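Local coordinates for protein histone-lysine N-methyltransferase SETMAR (Homo sapiens, PDB 3BO5) that methylates histone H3 with S-adenosyl-L-methionine as methyl donor and, as a fusion with a DNA-binding transposase-derived region, plays a role in DNA double-strand break repair, at residues P68-T73 with H79-D84; R118-G123 with V222-M227; F128-T133 with W138-L143; S163-R168 with N178-I183. The protein carries 2 engineered substitutions. One frame throughout, in Å; residues are numbered along the deposited sequence. Where two conformers were deposited one is given.

Contact 1: residues P68-T73 with H79-D84; sequences PCLPGT and HGENYD. With ZN (zinc ion), chain D; ZN (zinc ion), chain C.
In the pre-SET region, where nine cysteines hold three zinc ions in a triangular cluster, Pro-71 rests against Gly-80 and Glu-81, farther along the same long loop. The pyrrolidine ring does the touching: Pro-71 CG lies 3.8 Å from Gly-80 CA. The same Pro-71 CG sits 3.7 Å from Glu-81 CG, so the ring meets the aliphatic part of the glutamate and leaves the carboxylate beyond it. Glu-81 CG stands beside its own backbone N (chi1 -71°) and the chain runs on extended, which carries OE2 to 4.2 Å from Leu-70 CD2, a loose approach. The carboxylate has two long, weak ion pairs, with Arg-90 and Arg-116. No hydrogen bond links 68-73 to 79-84; the contact is small, lies at the surface and rests on van der Waals touch alone. Segment 68-73 is instead held by the two zinc ions on Cys-69 and by a tight turn, in which Thr-73 N donates to Leu-70 O at 3.1 Å. Gly-72 and Gly-80 both have positive phi angles that would press a side chain against the preceding carbonyl. One residue before Leu-70, the thiolate of Cys-69 bridges two zinc ions, shared with Cys-62, Cys-64 and Cys-74 on one side of the bridge and with Cys-105, Cys-111 and Cys-115 on the other, each Cys-69 SG to zinc bond being 2.4 Å long.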
# COMPACT_ATOMS: atom_id res chain seq x y z
N PRO A 68 -16.38 -8.21 -22.49
CA PRO A 68 -15.69 -7.68 -21.31
C PRO A 68 -16.17 -8.32 -20.00
O PRO A 68 -17.28 -8.84 -19.84
CB PRO A 68 -16.07 -6.19 -21.31
CG PRO A 68 -16.24 -5.90 -22.84
CD PRO A 68 -16.96 -7.13 -23.33
N CYS A 69 -15.28 -8.18 -19.01
CA CYS A 69 -15.58 -8.66 -17.72
C CYS A 69 -16.63 -7.72 -17.11
O CYS A 69 -16.39 -6.51 -16.92
CB CYS A 69 -14.29 -8.63 -16.87
SG CYS A 69 -13.12 -9.81 -17.51
N LEU A 70 -17.72 -8.32 -16.77
CA LEU A 70 -18.82 -7.58 -16.10
C LEU A 70 -19.41 -8.39 -14.97
O LEU A 70 -19.40 -9.64 -14.97
CB LEU A 70 -19.87 -7.16 -17.12
CG LEU A 70 -19.44 -6.06 -18.13
CD1 LEU A 70 -20.38 -6.15 -19.33
CD2 LEU A 70 -19.44 -4.69 -17.51
N PRO A 71 -19.95 -7.68 -13.96
CA PRO A 71 -20.59 -8.37 -12.87
C PRO A 71 -21.70 -9.34 -13.32
O PRO A 71 -22.45 -9.02 -14.26
CB PRO A 71 -21.16 -7.22 -12.02
CG PRO A 71 -20.29 -6.12 -12.22
CD PRO A 71 -19.96 -6.22 -13.76
N GLY A 72 -21.76 -10.52 -12.73
CA GLY A 72 -22.77 -11.46 -13.16
C GLY A 72 -22.15 -12.57 -13.98
O GLY A 72 -22.54 -13.74 -13.82
N THR A 73 -21.18 -12.20 -14.84
CA THR A 73 -20.59 -13.18 -15.76
C THR A 73 -19.08 -13.36 -15.51
O THR A 73 -18.46 -14.30 -15.98
CB THR A 73 -20.88 -12.84 -17.22
OG1 THR A 73 -20.45 -11.51 -17.49
CG2 THR A 73 -22.40 -12.82 -17.46
N HIS A 79 -18.62 -9.18 -6.56
CA HIS A 79 -19.21 -8.13 -5.72
C HIS A 79 -19.25 -6.79 -6.45
O HIS A 79 -19.10 -5.72 -5.86
CB HIS A 79 -18.50 -8.11 -4.35
CG HIS A 79 -18.70 -9.38 -3.58
ND1 HIS A 79 -17.82 -10.44 -3.64
CD2 HIS A 79 -19.72 -9.78 -2.78
CE1 HIS A 79 -18.26 -11.42 -2.88
NE2 HIS A 79 -19.42 -11.06 -2.36
N GLY A 80 -19.54 -6.86 -7.75
CA GLY A 80 -19.79 -5.67 -8.53
C GLY A 80 -18.43 -5.18 -9.01
O GLY A 80 -17.39 -5.79 -8.72
N GLU A 81 -18.43 -4.10 -9.75
CA GLU A 81 -17.20 -3.58 -10.31
C GLU A 81 -16.39 -2.98 -9.19
O GLU A 81 -16.96 -2.35 -8.30
CB GLU A 81 -17.48 -2.54 -11.37
CG GLU A 81 -18.07 -3.20 -12.63
CD GLU A 81 -18.15 -2.19 -13.78
OE1 GLU A 81 -18.99 -1.27 -13.68
OE2 GLU A 81 -17.32 -2.29 -14.74
N ASN A 82 -15.07 -3.17 -9.22
CA ASN A 82 -14.25 -2.52 -8.22
C ASN A 82 -13.92 -1.12 -8.66
O ASN A 82 -13.75 -0.23 -7.78
CB ASN A 82 -12.95 -3.30 -8.08
CG ASN A 82 -13.17 -4.65 -7.52
OD1 ASN A 82 -13.78 -4.82 -6.44
ND2 ASN A 82 -12.71 -5.68 -8.25
N TYR A 83 -13.81 -0.92 -9.96
CA TYR A 83 -13.29 0.32 -10.47
C TYR A 83 -14.23 0.87 -11.53
O TYR A 83 -14.94 0.10 -12.22
CB TYR A 83 -11.92 0.13 -11.13
CG TYR A 83 -10.95 -0.60 -10.20
CD1 TYR A 83 -10.45 0.04 -9.05
CD2 TYR A 83 -10.57 -1.93 -10.47
CE1 TYR A 83 -9.53 -0.60 -8.20
CE2 TYR A 83 -9.63 -2.57 -9.62
CZ TYR A 83 -9.14 -1.90 -8.49
OH TYR A 83 -8.27 -2.55 -7.69
N ASP A 84 -14.19 2.19 -11.67
CA ASP A 84 -14.88 2.81 -12.79
C ASP A 84 -14.03 2.93 -14.02
O ASP A 84 -12.92 2.40 -14.11
CB ASP A 84 -15.49 4.18 -12.40
CG ASP A 84 -14.49 5.22 -12.12
OD1 ASP A 84 -13.35 5.16 -12.64
OD2 ASP A 84 -14.91 6.18 -11.42
ZN ZN D . -13.84 -11.74 -16.25
ZN ZN C . -11.00 -9.02 -16.81

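Contact 2: residues R118-G123 with V222-M227; sequences RVVQKG and VRIDSM
Val-120, on a short 3-10 turn of the pre-SET region, packs against Val-222 and Ile-224 of the SET domain, an apolar join between the two modules. The two valines lie alongside with their side chains running in opposing senses, Val-120 CG2 reaching Val-222 CG1 at 4.1 Å. Both have the same rotamer, with CG1 anti to the backbone N (chi1 173° in each). Ile-224 comes at a slant to Val-120 and Gln-121: its CG1 branch lies beside its own N and extends fully, bringing the terminal CD1 to 4.2 Å from Val-120 CG1 and to 3.8 Å from Gln-121 CB. The other branch, Ile-224 CG2, lies 3.9 Å from Gln-121 NE2. Gln-121 takes the less common first torsion that puts CG between its N and carbonyl carbon (chi1 71°), and the chain then runs out extended to the amide. There NE2 is hydrogen-bonded to the carbonyl O of Cys-105, a zinc ligand, and to Glu-104, while OE1 accepts from Arg-118. Replacing Gln-121 by a leucine would probably leave Arg-118 NH1 without this acceptor and the Cys-105 carbonyl without its amide donor, weakening the link to the zinc cluster. Ala-232 and Phe-234 of the adjoining strand also pack on Val-120. The Arg-118 NH1 to Gln-121 OE1 bond is 2.9 Å long, lies in the guanidinium plane and meets a lone pair in the carbonyl plane.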
# COMPACT_ATOMS: atom_id res chain seq x y z
N ARG A 118 -8.39 -4.34 -14.15
CA ARG A 118 -6.91 -4.38 -13.98
C ARG A 118 -6.50 -2.96 -13.70
O ARG A 118 -6.58 -2.11 -14.61
CB ARG A 118 -6.22 -4.90 -15.26
CG ARG A 118 -6.71 -6.28 -15.67
CD ARG A 118 -6.11 -6.61 -16.99
NE ARG A 118 -6.46 -7.96 -17.51
CZ ARG A 118 -5.86 -9.08 -17.17
NH1 ARG A 118 -4.97 -9.11 -16.20
NH2 ARG A 118 -6.23 -10.22 -17.81
N VAL A 119 -6.11 -2.69 -12.46
CA VAL A 119 -5.78 -1.31 -12.03
C VAL A 119 -4.53 -1.38 -11.18
O VAL A 119 -3.49 -0.90 -11.65
CB VAL A 119 -6.91 -0.59 -11.32
CG1 VAL A 119 -6.46 0.67 -10.61
CG2 VAL A 119 -8.01 -0.30 -12.32
N VAL A 120 -4.56 -1.98 -9.98
CA VAL A 120 -3.31 -1.99 -9.16
C VAL A 120 -2.15 -2.60 -9.93
O VAL A 120 -0.99 -2.15 -9.91
CB VAL A 120 -3.60 -2.77 -7.91
CG1 VAL A 120 -2.33 -3.01 -7.05
CG2 VAL A 120 -4.69 -2.02 -7.10
N GLN A 121 -2.50 -3.64 -10.69
CA GLN A 121 -1.47 -4.32 -11.48
C GLN A 121 -0.71 -3.48 -12.48
O GLN A 121 0.41 -3.89 -12.86
CB GLN A 121 -2.10 -5.55 -12.17
CG GLN A 121 -3.02 -5.25 -13.28
CD GLN A 121 -3.81 -6.48 -13.61
OE1 GLN A 121 -3.58 -7.10 -14.65
NE2 GLN A 121 -4.78 -6.82 -12.75
N LYS A 122 -1.34 -2.40 -12.96
CA LYS A 122 -0.75 -1.49 -13.95
C LYS A 122 0.38 -0.64 -13.38
O LYS A 122 1.10 -0.03 -14.14
CB LYS A 122 -1.84 -0.57 -14.51
CG LYS A 122 -2.88 -1.28 -15.39
CD LYS A 122 -2.21 -2.31 -16.30
CE LYS A 122 -3.16 -2.66 -17.43
NZ LYS A 122 -2.99 -4.06 -17.96
N GLY A 123 0.47 -0.55 -12.06
CA GLY A 123 1.59 0.19 -11.43
C GLY A 123 1.36 1.68 -11.29
O GLY A 123 0.19 2.16 -11.39
N VAL A 222 -5.89 -5.94 -2.15
CA VAL A 222 -6.33 -6.27 -3.49
C VAL A 222 -5.61 -7.55 -3.92
O VAL A 222 -4.38 -7.58 -3.94
CB VAL A 222 -6.02 -5.12 -4.47
CG1 VAL A 222 -6.34 -5.59 -5.89
CG2 VAL A 222 -6.86 -3.87 -4.11
N ARG A 223 -6.41 -8.59 -4.24
CA ARG A 223 -5.78 -9.81 -4.76
C ARG A 223 -5.72 -9.85 -6.25
O ARG A 223 -6.67 -9.45 -6.91
CB ARG A 223 -6.47 -11.07 -4.18
CG ARG A 223 -6.13 -11.26 -2.70
CD ARG A 223 -6.95 -12.32 -2.02
NE ARG A 223 -6.38 -12.51 -0.68
CZ ARG A 223 -6.64 -11.73 0.37
NH1 ARG A 223 -7.44 -10.66 0.26
NH2 ARG A 223 -6.08 -12.03 1.56
N ILE A 224 -4.62 -10.35 -6.80
CA ILE A 224 -4.41 -10.41 -8.23
C ILE A 224 -4.04 -11.86 -8.56
O ILE A 224 -4.92 -12.69 -8.74
CB ILE A 224 -3.38 -9.43 -8.72
CG1 ILE A 224 -3.74 -8.01 -8.15
CG2 ILE A 224 -3.30 -9.42 -10.29
CD1 ILE A 224 -2.91 -6.84 -8.67
N ASP A 225 -2.75 -12.15 -8.61
CA ASP A 225 -2.34 -13.55 -8.87
C ASP A 225 -2.37 -14.45 -7.66
O ASP A 225 -2.62 -15.63 -7.75
CB ASP A 225 -0.94 -13.59 -9.46
CG ASP A 225 -0.82 -12.93 -10.81
OD1 ASP A 225 -1.77 -12.92 -11.54
OD2 ASP A 225 0.27 -12.45 -11.21
N SER A 226 -2.09 -13.86 -6.52
CA SER A 226 -1.77 -14.54 -5.27
C SER A 226 -2.76 -14.36 -4.16
O SER A 226 -3.39 -13.30 -4.02
CB SER A 226 -0.39 -13.99 -4.82
OG SER A 226 0.01 -14.54 -3.57
N MET A 227 -2.84 -15.37 -3.29
CA MET A 227 -3.57 -15.20 -2.04
C MET A 227 -2.99 -14.09 -1.13
O MET A 227 -3.70 -13.57 -0.26
CB MET A 227 -3.55 -16.52 -1.24
CG MET A 227 -4.52 -16.50 -0.15
SD MET A 227 -6.24 -16.57 -0.69
CE MET A 227 -7.05 -16.38 0.87

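Contact 3: residues F128-T133 with W138-L143; sequences FQVFKT and WGLRTL. With SAH (S-adenosyl-L-homocysteine), chain F.
Val-130 forms the apolar centre of this beta hairpin, its CG2 lying 3.7 Å from Leu-140 CD1 while CG1 meets the indole of Trp-138 at CE3, 3.6 Å away. Farther along the same face of the sheet, Phe-128 adds its CB to Leu-140 CD1 and turns a ring edge toward Thr-142 CA. Strands 128-132 and 138-142 run antiparallel, with hydrogen-bonded pairs at Gln-129 with Arg-141 and at Phe-131 with Gly-139; a side chain at Gly-139 would crowd both the Phe-131 ring and the Thr-133 methyl. At the exposed end, Lys-132 bends at its second torsion (chi2 75°), which lays CD over the centre of the five-membered indole ring at 3.9 Å from the centroid and brings NZ into an off-centre cation-pi contact. On the opposite face of the sheet the guanidinium of Arg-141 lies flat on Phe-131, planes 6° apart and centres 4.2 Å apart, with Arg-141 CD over the middle of the ring. The guanidinium edge grips Gln-129 side-on: Arg-141 NE and NH2 both donate to the single oxygen OE1, at 2.7 and 2.8 Å. Beyond Trp-138 lies the cofactor product, S-adenosyl-L-homocysteine, whose carboxylate O accepts from Trp-138 N at 2.7 Å and whose amino N donates to Trp-138 O. The chemistry implies a division of labour: a stack and a two-nitrogen grip on an amide oxygen hold one face of the hairpin, while the backbone at Trp-138, donating and accepting at once, pairs with both the carboxylate and the amino group of the cofactor product.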
# COMPACT_ATOMS: atom_id res chain seq x y z
N PHE A 128 5.80 10.87 -8.20
CA PHE A 128 5.95 11.14 -6.78
C PHE A 128 7.31 11.61 -6.47
O PHE A 128 8.19 11.56 -7.32
CB PHE A 128 5.70 9.85 -6.01
CG PHE A 128 4.36 9.25 -6.33
CD1 PHE A 128 3.19 9.93 -6.09
CD2 PHE A 128 4.27 7.94 -6.81
CE1 PHE A 128 1.93 9.40 -6.40
CE2 PHE A 128 3.01 7.40 -7.12
CZ PHE A 128 1.83 8.12 -6.92
N GLN A 129 7.51 12.07 -5.23
CA GLN A 129 8.82 12.57 -4.80
C GLN A 129 8.97 12.25 -3.33
O GLN A 129 8.02 12.51 -2.55
CB GLN A 129 8.88 14.08 -5.05
CG GLN A 129 10.18 14.71 -4.79
CD GLN A 129 10.07 16.22 -4.76
OE1 GLN A 129 9.56 16.80 -3.82
NE2 GLN A 129 10.49 16.87 -5.85
N VAL A 130 10.09 11.65 -3.00
CA VAL A 130 10.38 11.39 -1.57
C VAL A 130 10.99 12.69 -1.11
O VAL A 130 11.91 13.26 -1.76
CB VAL A 130 11.34 10.26 -1.43
CG1 VAL A 130 11.78 10.13 -0.01
CG2 VAL A 130 10.70 9.01 -1.91
N PHE A 131 10.56 13.23 0.02
CA PHE A 131 11.05 14.58 0.38
C PHE A 131 11.24 14.73 1.87
O PHE A 131 10.64 14.01 2.62
CB PHE A 131 10.10 15.68 -0.10
CG PHE A 131 8.81 15.78 0.71
CD1 PHE A 131 8.57 16.86 1.58
CD2 PHE A 131 7.89 14.75 0.64
CE1 PHE A 131 7.34 16.93 2.35
CE2 PHE A 131 6.67 14.81 1.41
CZ PHE A 131 6.44 15.90 2.26
N LYS A 132 12.11 15.62 2.30
CA LYS A 132 12.33 15.79 3.74
C LYS A 132 11.22 16.66 4.33
O LYS A 132 11.03 17.83 3.95
CB LYS A 132 13.71 16.37 4.00
CG LYS A 132 14.07 16.24 5.46
CD LYS A 132 14.45 14.80 5.77
CE LYS A 132 14.47 14.51 7.20
NZ LYS A 132 15.39 13.34 7.32
N THR A 133 10.48 16.05 5.24
CA THR A 133 9.44 16.77 5.98
C THR A 133 10.05 17.58 7.14
O THR A 133 11.19 17.32 7.51
CB THR A 133 8.33 15.87 6.59
OG1 THR A 133 8.87 15.12 7.68
CG2 THR A 133 7.76 14.89 5.57
N TRP A 138 11.57 11.46 6.33
CA TRP A 138 11.24 11.55 4.91
C TRP A 138 9.76 11.25 4.73
O TRP A 138 9.14 10.56 5.58
CB TRP A 138 12.04 10.51 4.11
CG TRP A 138 13.47 10.88 4.10
CD1 TRP A 138 14.42 10.58 5.04
CD2 TRP A 138 14.08 11.76 3.17
NE1 TRP A 138 15.64 11.17 4.68
CE2 TRP A 138 15.44 11.91 3.56
CE3 TRP A 138 13.63 12.42 2.03
CZ2 TRP A 138 16.36 12.67 2.81
CZ3 TRP A 138 14.56 13.15 1.25
CH2 TRP A 138 15.89 13.30 1.70
N GLY A 139 9.15 11.83 3.71
CA GLY A 139 7.77 11.47 3.33
C GLY A 139 7.67 11.30 1.84
O GLY A 139 8.67 11.43 1.12
N LEU A 140 6.46 11.04 1.40
CA LEU A 140 6.17 10.90 -0.06
C LEU A 140 5.13 11.94 -0.38
O LEU A 140 4.09 12.05 0.31
CB LEU A 140 5.66 9.50 -0.36
CG LEU A 140 5.61 9.17 -1.86
CD1 LEU A 140 7.03 9.02 -2.35
CD2 LEU A 140 4.83 7.86 -2.06
N ARG A 141 5.38 12.68 -1.47
CA ARG A 141 4.33 13.57 -1.94
C ARG A 141 4.13 13.38 -3.44
O ARG A 141 4.95 12.82 -4.10
CB ARG A 141 4.62 15.06 -1.59
CG ARG A 141 5.88 15.60 -2.28
CD ARG A 141 6.12 17.05 -1.80
NE ARG A 141 7.47 17.46 -2.17
CZ ARG A 141 8.06 18.55 -1.65
NH1 ARG A 141 7.38 19.29 -0.74
NH2 ARG A 141 9.26 18.93 -2.01
N THR A 142 2.97 13.81 -3.89
CA THR A 142 2.74 13.79 -5.32
C THR A 142 3.23 15.10 -5.94
O THR A 142 3.10 16.19 -5.35
CB THR A 142 1.28 13.53 -5.62
OG1 THR A 142 1.12 13.50 -7.04
CG2 THR A 142 0.33 14.61 -5.06
N LEU A 143 3.76 15.01 -7.15
CA LEU A 143 4.11 16.24 -7.86
C LEU A 143 3.03 16.59 -8.83
O LEU A 143 3.19 17.59 -9.59
CB LEU A 143 5.41 16.06 -8.65
CG LEU A 143 6.62 15.75 -7.81
CD1 LEU A 143 7.89 15.46 -8.65
CD2 LEU A 143 6.83 16.82 -6.78
N SAH F . 9.34 9.12 7.94
CA SAH F . 9.75 7.75 7.50
CB SAH F . 8.76 7.13 6.49
CG SAH F . 7.54 6.58 7.24
SD SAH F . 7.97 5.13 8.26
C SAH F . 11.19 7.82 6.93
O SAH F . 11.86 8.85 7.05
OXT SAH F . 11.64 6.79 6.33
C5' SAH F . 7.21 5.61 9.82
C4' SAH F . 8.02 6.61 10.64
O4' SAH F . 7.88 7.93 10.12
C3' SAH F . 7.54 6.73 12.06
O3' SAH F . 8.13 5.70 12.90
C2' SAH F . 7.98 8.11 12.47
O2' SAH F . 9.40 8.20 12.64
C1' SAH F . 7.69 8.88 11.20
N9 SAH F . 6.29 9.33 11.09
C8 SAH F . 5.33 8.94 10.16
N7 SAH F . 4.24 9.64 10.37
C5 SAH F . 4.45 10.52 11.37
C6 SAH F . 3.59 11.45 11.98
N6 SAH F . 2.35 11.75 11.60
N1 SAH F . 4.16 12.14 13.05
C2 SAH F . 5.43 11.91 13.47
N3 SAH F . 6.32 11.03 12.88
C4 SAH F . 5.74 10.31 11.88

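Contact 4: residues S163-R168 with N178-I183; sequences SEVQRR and NYIIAI. With SAH (S-adenosyl-L-homocysteine), chain F.
Ile-180, Val-165 and Arg-168 carry this junction of helix 162-169 with segment 178-183. Ile-180 has the largest share, and its two branches divide the work. Ile-180 CG2 lies 4.1 Å from Val-165 CG2, the two side chains pointing contrary ways as they pass. The CG1 branch, which chi1 of -57° sets beside the backbone N, is extended (chi2 -175°), and Ile-180 CD1 at its end reaches 4.0 Å from Arg-168 CB. Only the first carbon of the arginine packs here; the rest of its extended chain goes to charged partners. Arg-168 NE donates to the anti lone pair of Glu-164 OE2 at 2.8 Å, and NH1 makes salt bridges to Asp-198 and Glu-158. Arg-167 holds the same carboxylate side-on, with NE on OE1 and NH2 on OE2; the latter bond is 2.9 Å long and nearly straight at 175°. Glu-164 OE2 thus takes a strong bond from each arginine, which probably favours its charged form. Leu-265 of the neighbouring strand packs on both Val-165 and Ile-180.

Just before Ile-180 the chain turns to the cofactor. Tyr-179 OH donates to the carboxylate OXT of S-adenosyl-L-homocysteine at 2.8 Å, and its CE2 comes within 3.4 Å of the sulfur SD. A phenylalanine here would remove the hydroxyl and would probably leave OXT without this donor. Asn-178 N adds a weak bond to the ribose O3'. This lining belongs to the cofactor pocket of the SET domain and adjoins, along the chain, the isoleucine that packs on the helix.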
# COMPACT_ATOMS: atom_id res chain seq x y z
N SER A 163 6.17 -15.12 13.56
CA SER A 163 7.32 -15.19 14.47
C SER A 163 8.45 -14.33 14.03
O SER A 163 9.13 -13.71 14.88
CB SER A 163 7.76 -16.62 14.74
OG SER A 163 6.65 -17.32 15.19
N GLU A 164 8.66 -14.26 12.69
CA GLU A 164 9.67 -13.34 12.16
C GLU A 164 9.33 -11.88 12.48
O GLU A 164 10.20 -11.09 12.77
CB GLU A 164 9.85 -13.55 10.68
CG GLU A 164 10.80 -12.54 10.08
CD GLU A 164 12.26 -12.81 10.43
OE1 GLU A 164 12.59 -13.89 11.04
OE2 GLU A 164 13.08 -11.92 10.14
N VAL A 165 8.05 -11.56 12.39
CA VAL A 165 7.57 -10.23 12.81
C VAL A 165 7.93 -9.92 14.26
O VAL A 165 8.53 -8.91 14.58
CB VAL A 165 6.09 -10.04 12.57
CG1 VAL A 165 5.60 -8.72 13.30
CG2 VAL A 165 5.92 -9.91 11.04
N GLN A 166 7.59 -10.88 15.12
CA GLN A 166 7.96 -10.73 16.52
C GLN A 166 9.45 -10.53 16.71
O GLN A 166 9.87 -9.71 17.52
CB GLN A 166 7.58 -11.97 17.30
CG GLN A 166 6.13 -12.12 17.42
CD GLN A 166 5.54 -11.03 18.30
OE1 GLN A 166 4.73 -10.24 17.84
NE2 GLN A 166 5.98 -10.97 19.57
N ARG A 167 10.24 -11.32 16.01
CA ARG A 167 11.67 -11.23 16.09
C ARG A 167 12.17 -9.84 15.70
O ARG A 167 13.01 -9.25 16.39
CB ARG A 167 12.25 -12.34 15.22
CG ARG A 167 13.61 -12.86 15.64
CD ARG A 167 14.27 -13.71 14.55
NE ARG A 167 14.38 -12.95 13.29
CZ ARG A 167 15.33 -12.05 13.04
NH1 ARG A 167 16.33 -11.83 13.91
NH2 ARG A 167 15.29 -11.38 11.92
N ARG A 168 11.66 -9.30 14.59
CA ARG A 168 12.12 -7.99 14.14
C ARG A 168 11.64 -6.84 15.00
O ARG A 168 12.37 -5.88 15.25
CB ARG A 168 11.62 -7.76 12.70
CG ARG A 168 12.20 -8.75 11.73
CD ARG A 168 11.84 -8.41 10.29
NE ARG A 168 12.48 -9.31 9.34
CZ ARG A 168 12.60 -9.12 8.02
NH1 ARG A 168 12.10 -8.03 7.43
NH2 ARG A 168 13.22 -10.05 7.29
N ASN A 178 9.50 2.69 11.93
CA ASN A 178 8.85 1.35 12.09
C ASN A 178 8.04 1.15 10.82
O ASN A 178 7.25 2.06 10.50
CB ASN A 178 7.88 1.45 13.25
CG ASN A 178 8.59 1.75 14.57
OD1 ASN A 178 8.58 2.90 15.07
ND2 ASN A 178 9.25 0.76 15.08
N TYR A 179 8.23 0.02 10.12
CA TYR A 179 7.50 -0.14 8.84
C TYR A 179 6.63 -1.36 8.71
O TYR A 179 5.90 -1.49 7.73
CB TYR A 179 8.53 -0.23 7.67
CG TYR A 179 9.46 0.92 7.47
CD1 TYR A 179 10.69 0.93 8.09
CD2 TYR A 179 9.12 1.99 6.66
CE1 TYR A 179 11.55 2.03 7.94
CE2 TYR A 179 9.92 3.05 6.45
CZ TYR A 179 11.18 3.08 7.09
OH TYR A 179 12.06 4.13 6.98
N ILE A 180 6.70 -2.32 9.65
CA ILE A 180 5.93 -3.52 9.46
C ILE A 180 4.46 -3.22 9.59
O ILE A 180 4.05 -2.45 10.49
CB ILE A 180 6.32 -4.59 10.52
CG1 ILE A 180 7.83 -4.85 10.40
CG2 ILE A 180 5.54 -5.88 10.27
CD1 ILE A 180 8.27 -5.98 11.33
N ILE A 181 3.64 -3.82 8.74
CA ILE A 181 2.20 -3.67 8.86
C ILE A 181 1.57 -5.06 8.92
O ILE A 181 2.04 -6.04 8.28
CB ILE A 181 1.58 -2.86 7.64
CG1 ILE A 181 0.15 -2.49 7.94
CG2 ILE A 181 1.72 -3.66 6.32
CD1 ILE A 181 -0.45 -1.48 6.88
N ALA A 182 0.52 -5.15 9.73
CA ALA A 182 -0.23 -6.40 9.89
C ALA A 182 -1.63 -6.25 9.34
O ALA A 182 -2.39 -5.36 9.71
CB ALA A 182 -0.32 -6.81 11.39
N ILE A 183 -1.98 -7.12 8.40
CA ILE A 183 -3.27 -7.07 7.74
C ILE A 183 -4.02 -8.33 8.21
O ILE A 183 -3.56 -9.43 8.05
CB ILE A 183 -3.15 -7.13 6.21
CG1 ILE A 183 -2.18 -6.08 5.70
CG2 ILE A 183 -4.56 -7.03 5.51
CD1 ILE A 183 -2.58 -4.67 6.16
N SAH F . 9.34 9.12 7.94
CA SAH F . 9.75 7.75 7.50
CB SAH F . 8.76 7.13 6.49
CG SAH F . 7.54 6.58 7.24
SD SAH F . 7.97 5.13 8.26
C SAH F . 11.19 7.82 6.93
O SAH F . 11.86 8.85 7.05
OXT SAH F . 11.64 6.79 6.33
C5' SAH F . 7.21 5.61 9.82
C4' SAH F . 8.02 6.61 10.64
O4' SAH F . 7.88 7.93 10.12
C3' SAH F . 7.54 6.73 12.06
O3' SAH F . 8.13 5.70 12.90
C2' SAH F . 7.98 8.11 12.47
O2' SAH F . 9.40 8.20 12.64
C1' SAH F . 7.69 8.88 11.20
N9 SAH F . 6.29 9.33 11.09
C8 SAH F . 5.33 8.94 10.16
N7 SAH F . 4.24 9.64 10.37
C5 SAH F . 4.45 10.52 11.37
C6 SAH F . 3.59 11.45 11.98
N6 SAH F . 2.35 11.75 11.60
N1 SAH F . 4.16 12.14 13.05
C2 SAH F . 5.43 11.91 13.47
N3 SAH F . 6.32 11.03 12.88
C4 SAH F . 5.74 10.31 11.88

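In the fold
The four contacts follow the modular order of this methyltransferase region. Contact 1 lies wholly in the pre-SET region, and contact 2, 15 Å away between centres, joins that region to the SET domain; the two touch where Tyr-83 packs against Val-119 and Val-120. Contacts 3 and 4 both fall in the sequence between the segments of contact 2, so the pairing of 118-123 with 222-227 spans them. Contact 3 belongs to a five-stranded sheet, whereas contacts 2 and 4 reach the larger mixed sheet. Contacts 3 and 4 are 24 Å apart between centres, yet S-adenosyl-L-homocysteine touches both, so the cofactor site draws on two separate parts of the fold, while the triangular zinc cluster lies far off.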